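PDB 5A7V: putative glycosidase ph117-related from Bacteroides thetaiotaomicron, which belongs to glycoside hydrolase family GH130 and probably cleaves beta-linked mannosides, binding mannose in the central pocket of a beta-propeller. Local coordinates for residues E145-I149 with M159-Q163; C202-L208 with F226-E231. All coordinates share one frame; numbering follows the deposited sequence. Where two conformers were deposited one is given.

Interaction 1. Residues E145-I149 with M159-Q163; sequences EDPRI and MTYTQ. With MAN (alpha-D-mannopyranose), chain D; BMA (beta-D-mannopyranose), chain C; MAN (alpha-D-mannopyranose), chain E.
E145 and T162 form a hydrogen-bonded antiparallel pair in the hairpin 143-151/157-164, part of a four-stranded beta-propeller blade, and show how a sheet can carry a sugar ligand at its edge. The E145 side chain runs from this pair to mannose. Its CB lies 3.9 Å from T162 CB and its CG beside T162 O; beyond CG the chain is extended (chi2 173°), which delivers the carboxylate to the ligand. E145 OE1 passes T162 CG2. At its end E145 OE1 lies 2.7 Å from O6 of the mannose modelled as two anomers, while E145 OE2 lies 2.6 Å from O4 of the beta form. A water donates to both E145 OE1 and D146 OD2 and accepts from T162 OG1, tying both strands to the pocket. D146 OD2 is also 2.7 Å from O3 of a second mannose, and R93 and N78 hold its OD1. The register slips by one residue between E145 and R148, a beta bulge, and P147 CA sits 3.2 Å from T160 O in a CA-H...O contact. R148 NE and NH2 bond to the carbonyls of G274 and C273, whereas NH1 turns back to D146 O at 2.9 Å, standing 40° out of that carbonyl's plane.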
loop_
_atom_site.group_PDB
_atom_site.type_symbol
_atom_site.label_atom_id
_atom_site.label_comp_id
_atom_site.label_asym_id
_atom_site.label_seq_id
_atom_site.Cartn_x
_atom_site.Cartn_y
_atom_site.Cartn_z
ATOM N N GLU A 145 7.412 4.531 -7.137
ATOM C CA GLU A 145 7.131 3.224 -6.528
ATOM C C GLU A 145 5.899 3.252 -5.633
ATOM O O GLU A 145 5.555 4.296 -5.042
ATOM C CB GLU A 145 8.285 2.771 -5.619
ATOM C CG GLU A 145 9.643 2.824 -6.262
ATOM C CD GLU A 145 10.790 2.544 -5.321
ATOM O OE1 GLU A 145 10.635 2.722 -4.076
ATOM O OE2 GLU A 145 11.924 2.229 -5.820
ATOM N N ASP A 146 5.240 2.120 -5.496
ATOM C CA ASP A 146 4.362 1.847 -4.356
ATOM C C ASP A 146 3.246 2.890 -4.142
ATOM O O ASP A 146 3.118 3.506 -3.080
ATOM C CB ASP A 146 5.152 1.663 -3.058
ATOM C CG ASP A 146 6.194 0.536 -3.071
ATOM O OD1 ASP A 146 6.237 -0.240 -4.026
ATOM O OD2 ASP A 146 6.925 0.493 -2.047
ATOM N N PRO A 147 2.411 3.060 -5.179
ATOM C CA PRO A 147 1.344 4.076 -5.084
ATOM C C PRO A 147 0.219 3.659 -4.165
ATOM O O PRO A 147 -0.136 2.485 -4.069
ATOM C CB PRO A 147 0.835 4.188 -6.537
ATOM C CG PRO A 147 1.029 2.771 -7.058
ATOM C CD PRO A 147 2.355 2.328 -6.450
ATOM N N ARG A 148 -0.397 4.653 -3.515
ATOM C CA ARG A 148 -1.690 4.477 -2.877
ATOM C C ARG A 148 -2.583 5.614 -3.403
ATOM O O ARG A 148 -2.098 6.740 -3.537
ATOM C CB ARG A 148 -1.653 4.594 -1.364
ATOM C CG ARG A 148 -1.106 3.360 -0.678
ATOM C CD ARG A 148 0.232 3.517 -0.252
ATOM N NE ARG A 148 0.746 2.503 0.693
ATOM C CZ ARG A 148 1.984 2.094 0.599
ATOM N NH1 ARG A 148 2.765 2.490 -0.344
ATOM N NH2 ARG A 148 2.421 1.175 1.448
ATOM N N ILE A 149 -3.847 5.286 -3.699
ATOM C CA ILE A 149 -4.757 6.312 -4.289
ATOM C C ILE A 149 -6.037 6.385 -3.463
ATOM O O ILE A 149 -6.641 5.372 -3.101
ATOM C CB ILE A 149 -5.097 6.015 -5.754
ATOM C CG1 ILE A 149 -3.826 6.167 -6.610
ATOM C CG2 ILE A 149 -6.201 6.941 -6.271
ATOM C CD1 ILE A 149 -3.893 5.669 -8.042
ATOM N N MET A 159 -2.592 10.660 -5.097
ATOM C CA MET A 159 -1.643 9.512 -5.070
ATOM C C MET A 159 -0.495 9.852 -4.151
ATOM O O MET A 159 0.178 10.889 -4.324
ATOM C CB MET A 159 -1.019 9.269 -6.442
ATOM C CG MET A 159 -0.017 8.111 -6.487
ATOM S SD MET A 159 1.098 8.093 -7.884
ATOM C CE MET A 159 -0.079 7.795 -9.200
ATOM N N THR A 160 -0.228 8.954 -3.192
ATOM C CA THR A 160 1.025 8.993 -2.456
ATOM C C THR A 160 1.945 7.889 -3.083
ATOM O O THR A 160 1.461 6.843 -3.522
ATOM C CB THR A 160 0.825 8.697 -0.980
ATOM O OG1 THR A 160 0.340 7.364 -0.820
ATOM C CG2 THR A 160 -0.168 9.681 -0.315
ATOM N N TYR A 161 3.208 8.189 -3.204
ATOM C CA TYR A 161 4.163 7.216 -3.809
ATOM C C TYR A 161 5.572 7.547 -3.359
ATOM O O TYR A 161 5.804 8.567 -2.705
ATOM C CB TYR A 161 4.027 7.253 -5.339
ATOM C CG TYR A 161 4.588 8.497 -6.011
ATOM C CD1 TYR A 161 3.838 9.704 -6.040
ATOM C CD2 TYR A 161 5.779 8.462 -6.631
ATOM C CE1 TYR A 161 4.332 10.833 -6.614
ATOM C CE2 TYR A 161 6.330 9.586 -7.237
ATOM C CZ TYR A 161 5.575 10.813 -7.255
ATOM O OH TYR A 161 6.073 11.923 -7.937
ATOM N N THR A 162 6.518 6.627 -3.649
ATOM C CA THR A 162 7.907 6.866 -3.344
ATOM C C THR A 162 8.699 7.341 -4.566
ATOM O O THR A 162 8.644 6.688 -5.631
ATOM C CB THR A 162 8.588 5.558 -2.864
ATOM O OG1 THR A 162 7.758 4.959 -1.872
ATOM C CG2 THR A 162 9.938 5.875 -2.275
ATOM N N GLN A 163 9.440 8.429 -4.401
ATOM C CA GLN A 163 10.433 8.857 -5.369
ATOM C C GLN A 163 11.743 8.155 -5.031
ATOM O O GLN A 163 12.191 8.252 -3.889
ATOM C CB GLN A 163 10.620 10.399 -5.300
ATOM C CG GLN A 163 9.349 11.166 -5.530
ATOM C CD GLN A 163 9.586 12.646 -5.391
ATOM O OE1 GLN A 163 9.981 13.137 -4.317
ATOM N NE2 GLN A 163 9.304 13.376 -6.431
HETATM C C1 MAN D . 13.741 -0.797 -0.792
HETATM C C2 MAN D . 12.458 -1.444 -1.097
HETATM C C3 MAN D . 12.371 -1.403 -2.606
HETATM C C4 MAN D . 12.562 -0.018 -3.213
HETATM C C5 MAN D . 13.767 0.687 -2.617
HETATM C C6 MAN D . 13.720 2.188 -2.807
HETATM O O1 MAN D . 14.888 -1.503 -1.076
HETATM O O2 MAN D . 11.334 -0.724 -0.604
HETATM O O3 MAN D . 11.119 -1.892 -3.107
HETATM O O4 MAN D . 12.762 -0.133 -4.634
HETATM O O5 MAN D . 13.853 0.497 -1.219
HETATM O O6 MAN D . 12.553 2.788 -2.234
HETATM C C1 BMA C . 13.681 -0.964 -0.767
HETATM C C2 BMA C . 12.447 -1.614 -1.402
HETATM C C3 BMA C . 12.496 -1.398 -2.898
HETATM C C4 BMA C . 12.656 0.078 -3.209
HETATM C C5 BMA C . 13.762 0.720 -2.365
HETATM C C6 BMA C . 13.834 2.226 -2.534
HETATM O O1 BMA C . 13.814 -1.127 0.636
HETATM O O2 BMA C . 11.247 -1.004 -0.908
HETATM O O3 BMA C . 11.321 -1.957 -3.599
HETATM O O4 BMA C . 12.973 0.184 -4.607
HETATM O O5 BMA C . 13.619 0.454 -0.950
HETATM O O6 BMA C . 12.611 2.884 -2.190
HETATM C C1 MAN E . 9.604 -2.123 1.616
HETATM C C2 MAN E . 8.235 -1.813 0.972
HETATM C C3 MAN E . 8.028 -2.305 -0.473
HETATM C C4 MAN E . 8.576 -3.732 -0.661
HETATM C C5 MAN E . 9.213 -4.303 0.619
HETATM C C6 MAN E . 9.906 -5.663 0.380
HETATM O O1 MAN E . 9.537 -2.158 3.144
HETATM O O2 MAN E . 8.111 -0.384 1.013
HETATM O O3 MAN E . 8.678 -1.486 -1.427
HETATM O O4 MAN E . 7.491 -4.509 -1.127
HETATM O O5 MAN E . 10.199 -3.322 1.072
HETATM O O6 MAN E . 10.987 -5.492 -0.547
HETATM O O HOH W 1 8.933 2.376 -1.927
HETATM O O HOH W 2 5.207 4.864 -0.971
#

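Interaction 2. Residues C202-L208 with F226-E231; sequences CKSGSIL and FMYWGE. With MAN (alpha-D-mannopyranose), chain D; BMA (beta-D-mannopyranose), chain C; MAN (alpha-D-mannopyranose), chain E.
K203 and E231 line the mannose pocket of the propeller, K203 just before strand 205-212 and E231 just after strand 225-229. Their side chains cross at a slant, E231 OE1 3.9 Å from K203 CD, yet K203 NZ travels on to the sugar: a bend at chi3 (64°) steers it to O6 of the beta-mannose, a 2.9 Å hydrogen bond, with a weak one to the ring O5. E231 OE2 approaches O1 of the other mannose at 2.8 Å. One water accepts from K203 NZ and lies 2.6 Å from E231 OE2, to which it probably donates, joining the two residues although their charged atoms do not touch.

The next shell is backbone. G230 N bonds to S204 O at 3.0 Å and only weakly to K203 O, tying the backbone next to K203 to that just before E231. C202 CB packs against W229 CZ3 at 3.7 Å. Further back, S206 and Y228 pair through S206 N and Y228 O, 2.7 Å apart and almost straight (170°). Beside them M227 SD reaches over G205 CA, a spot that the missing side chain of glycine leaves accessible. F226 and Y228 share one strand, and CE1 of F226 stands 3.3 Å above the centre of the Y228 ring.

S204 OG bonds to E272, and S206 OG to the carbonyls of G274 and P275. Strand 205-212 lies between antiparallel strand 225-229 and parallel strand 270-280, while Y228 packs against strand 283-291.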
loop_
_atom_site.group_PDB
_atom_site.type_symbol
_atom_site.label_atom_id
_atom_site.label_comp_id
_atom_site.label_asym_id
_atom_site.label_seq_id
_atom_site.Cartn_x
_atom_site.Cartn_y
_atom_site.Cartn_z
ATOM N N CYS A 202 11.629 8.302 3.583
ATOM C CA CYS A 202 10.274 7.971 3.970
ATOM C C CYS A 202 9.475 7.399 2.805
ATOM O O CYS A 202 9.853 7.576 1.641
ATOM C CB CYS A 202 9.583 9.188 4.609
ATOM S SG CYS A 202 9.513 10.674 3.593
ATOM N N LYS A 203 8.335 6.788 3.136
ATOM C CA LYS A 203 7.468 6.113 2.168
ATOM C C LYS A 203 6.197 5.655 2.854
ATOM O O LYS A 203 6.102 5.747 4.082
ATOM C CB LYS A 203 8.189 4.942 1.467
ATOM C CG LYS A 203 8.756 3.876 2.431
ATOM C CD LYS A 203 9.362 2.665 1.687
ATOM C CE LYS A 203 10.553 3.045 0.866
ATOM N NZ LYS A 203 11.124 1.905 0.103
ATOM N N SER A 204 5.243 5.196 2.073
ATOM C CA SER A 204 4.050 4.460 2.550
ATOM C C SER A 204 3.053 5.363 3.294
ATOM O O SER A 204 3.013 5.386 4.527
ATOM C CB SER A 204 4.458 3.231 3.369
ATOM O OG SER A 204 5.213 2.365 2.534
ATOM N N GLY A 205 2.270 6.107 2.494
ATOM C CA GLY A 205 1.309 7.078 3.018
ATOM C C GLY A 205 -0.127 6.671 2.824
ATOM O O GLY A 205 -0.578 6.506 1.671
ATOM N N SER A 206 -0.883 6.549 3.921
ATOM C CA SER A 206 -2.293 6.097 3.971
ATOM C C SER A 206 -3.193 7.245 4.444
ATOM O O SER A 206 -3.328 7.528 5.650
ATOM C CB SER A 206 -2.386 4.945 4.982
ATOM O OG SER A 206 -1.553 3.840 4.610
ATOM N N ILE A 207 -3.781 7.939 3.465
ATOM C CA ILE A 207 -4.710 9.038 3.730
ATOM C C ILE A 207 -5.994 8.498 4.345
ATOM O O ILE A 207 -6.460 7.410 3.999
ATOM C CB ILE A 207 -4.932 9.872 2.461
ATOM C CG1 ILE A 207 -3.642 10.495 1.984
ATOM C CG2 ILE A 207 -6.000 10.949 2.651
ATOM C CD1 ILE A 207 -3.696 11.205 0.638
ATOM N N LEU A 208 -6.576 9.268 5.301
ATOM C CA LEU A 208 -7.843 8.886 5.910
ATOM C C LEU A 208 -9.032 9.062 4.957
ATOM O O LEU A 208 -9.163 10.158 4.347
ATOM C CB LEU A 208 -8.065 9.704 7.182
ATOM C CG LEU A 208 -9.334 9.423 7.970
ATOM C CD1 LEU A 208 -9.301 7.995 8.532
ATOM C CD2 LEU A 208 -9.474 10.414 9.098
ATOM N N PHE A 226 -5.840 14.143 6.884
ATOM C CA PHE A 226 -5.048 13.345 7.803
ATOM C C PHE A 226 -4.434 12.153 7.056
ATOM O O PHE A 226 -5.100 11.548 6.217
ATOM C CB PHE A 226 -5.926 12.846 8.955
ATOM C CG PHE A 226 -5.146 12.182 10.059
ATOM C CD1 PHE A 226 -4.741 10.850 9.972
ATOM C CD2 PHE A 226 -4.784 12.903 11.184
ATOM C CE1 PHE A 226 -4.014 10.259 10.983
ATOM C CE2 PHE A 226 -4.039 12.297 12.183
ATOM C CZ PHE A 226 -3.660 10.970 12.081
ATOM N N MET A 227 -3.176 11.828 7.387
ATOM C CA MET A 227 -2.500 10.692 6.777
ATOM C C MET A 227 -1.651 9.970 7.834
ATOM O O MET A 227 -0.875 10.610 8.558
ATOM C CB MET A 227 -1.577 11.209 5.647
ATOM C CG MET A 227 -0.796 10.146 4.920
ATOM S SD MET A 227 0.193 10.793 3.538
ATOM C CE MET A 227 1.387 11.892 4.312
ATOM N N TYR A 228 -1.790 8.646 7.884
ATOM C CA TYR A 228 -0.794 7.770 8.581
ATOM C C TYR A 228 0.292 7.479 7.569
ATOM O O TYR A 228 -0.001 7.232 6.402
ATOM C CB TYR A 228 -1.460 6.456 9.053
ATOM C CG TYR A 228 -2.632 6.648 10.002
ATOM C CD1 TYR A 228 -2.451 6.715 11.362
ATOM C CD2 TYR A 228 -3.919 6.765 9.534
ATOM C CE1 TYR A 228 -3.497 6.937 12.233
ATOM C CE2 TYR A 228 -4.984 6.959 10.394
ATOM C CZ TYR A 228 -4.775 7.034 11.754
ATOM O OH TYR A 228 -5.850 7.270 12.579
ATOM N N TRP A 229 1.551 7.439 8.014
ATOM C CA TRP A 229 2.606 7.137 7.088
ATOM C C TRP A 229 3.785 6.486 7.795
ATOM O O TRP A 229 3.944 6.650 9.002
ATOM C CB TRP A 229 3.013 8.437 6.320
ATOM C CG TRP A 229 3.625 9.457 7.202
ATOM C CD1 TRP A 229 2.961 10.414 7.932
ATOM C CD2 TRP A 229 5.012 9.648 7.453
ATOM N NE1 TRP A 229 3.846 11.168 8.651
ATOM C CE2 TRP A 229 5.121 10.708 8.410
ATOM C CE3 TRP A 229 6.178 8.965 7.060
ATOM C CZ2 TRP A 229 6.344 11.156 8.891
ATOM C CZ3 TRP A 229 7.392 9.406 7.568
ATOM C CH2 TRP A 229 7.464 10.481 8.496
ATOM N N GLY A 230 4.620 5.805 7.027
ATOM C CA GLY A 230 5.882 5.278 7.514
ATOM C C GLY A 230 6.084 3.808 7.275
ATOM O O GLY A 230 5.145 3.075 7.023
ATOM N N GLU A 231 7.355 3.460 7.360
ATOM C CA GLU A 231 7.839 2.074 7.189
ATOM C C GLU A 231 8.301 1.420 8.519
ATOM O O GLU A 231 7.849 0.313 8.886
ATOM C CB GLU A 231 8.961 2.072 6.145
ATOM C CG GLU A 231 9.611 0.739 5.866
ATOM C CD GLU A 231 10.849 0.807 5.006
ATOM O OE1 GLU A 231 11.503 1.862 4.866
ATOM O OE2 GLU A 231 11.201 -0.253 4.435
HETATM C C1 MAN D . 13.741 -0.797 -0.792
HETATM C C2 MAN D . 12.458 -1.444 -1.097
HETATM C C3 MAN D . 12.371 -1.403 -2.606
HETATM C C4 MAN D . 12.562 -0.018 -3.213
HETATM C C5 MAN D . 13.767 0.687 -2.617
HETATM C C6 MAN D . 13.720 2.188 -2.807
HETATM O O1 MAN D . 14.888 -1.503 -1.076
HETATM O O2 MAN D . 11.334 -0.724 -0.604
HETATM O O3 MAN D . 11.119 -1.892 -3.107
HETATM O O4 MAN D . 12.762 -0.133 -4.634
HETATM O O5 MAN D . 13.853 0.497 -1.219
HETATM O O6 MAN D . 12.553 2.788 -2.234
HETATM C C1 BMA C . 13.681 -0.964 -0.767
HETATM C C2 BMA C . 12.447 -1.614 -1.402
HETATM C C3 BMA C . 12.496 -1.398 -2.898
HETATM C C4 BMA C . 12.656 0.078 -3.209
HETATM C C5 BMA C . 13.762 0.720 -2.365
HETATM C C6 BMA C . 13.834 2.226 -2.534
HETATM O O1 BMA C . 13.814 -1.127 0.636
HETATM O O2 BMA C . 11.247 -1.004 -0.908
HETATM O O3 BMA C . 11.321 -1.957 -3.599
HETATM O O4 BMA C . 12.973 0.184 -4.607
HETATM O O5 BMA C . 13.619 0.454 -0.950
HETATM O O6 BMA C . 12.611 2.884 -2.190
HETATM C C1 MAN E . 9.604 -2.123 1.616
HETATM C C2 MAN E . 8.235 -1.813 0.972
HETATM C C3 MAN E . 8.028 -2.305 -0.473
HETATM C C4 MAN E . 8.576 -3.732 -0.661
HETATM C C5 MAN E . 9.213 -4.303 0.619
HETATM C C6 MAN E . 9.906 -5.663 0.380
HETATM O O1 MAN E . 9.537 -2.158 3.144
HETATM O O2 MAN E . 8.111 -0.384 1.013
HETATM O O3 MAN E . 8.678 -1.486 -1.427
HETATM O O4 MAN E . 7.491 -4.509 -1.127
HETATM O O5 MAN E . 10.199 -3.322 1.072
HETATM O O6 MAN E . 10.987 -5.492 -0.547
HETATM O O HOH W 3 9.042 5.867 6.280
HETATM O O HOH W 4 12.441 0.469 2.210
HETATM O O HOH W 5 -7.845 12.931 5.162
#

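Overall arrangement
Read from the N terminus, the chain first completes the sheet of strands 75-84 to 121-122, then enters interaction 1, a hairpin contact that closes over nine residues. Strands 169-176 and 183-187 finish that sheet before the chain reaches interaction 2, which spans seventeen residues including strand 215-218. The contacts follow in series, neither nested nor crossed, and their centres are about 10 Å apart. They nevertheless touch: T160 OG1 probably bonds to G205 O, and T162 OG1 packs against K203 CB, tying the sheet of 143-187 to the one that begins at 205. Both contribute to the same mannose sites, so neighbouring parts of the propeller converge on one pocket.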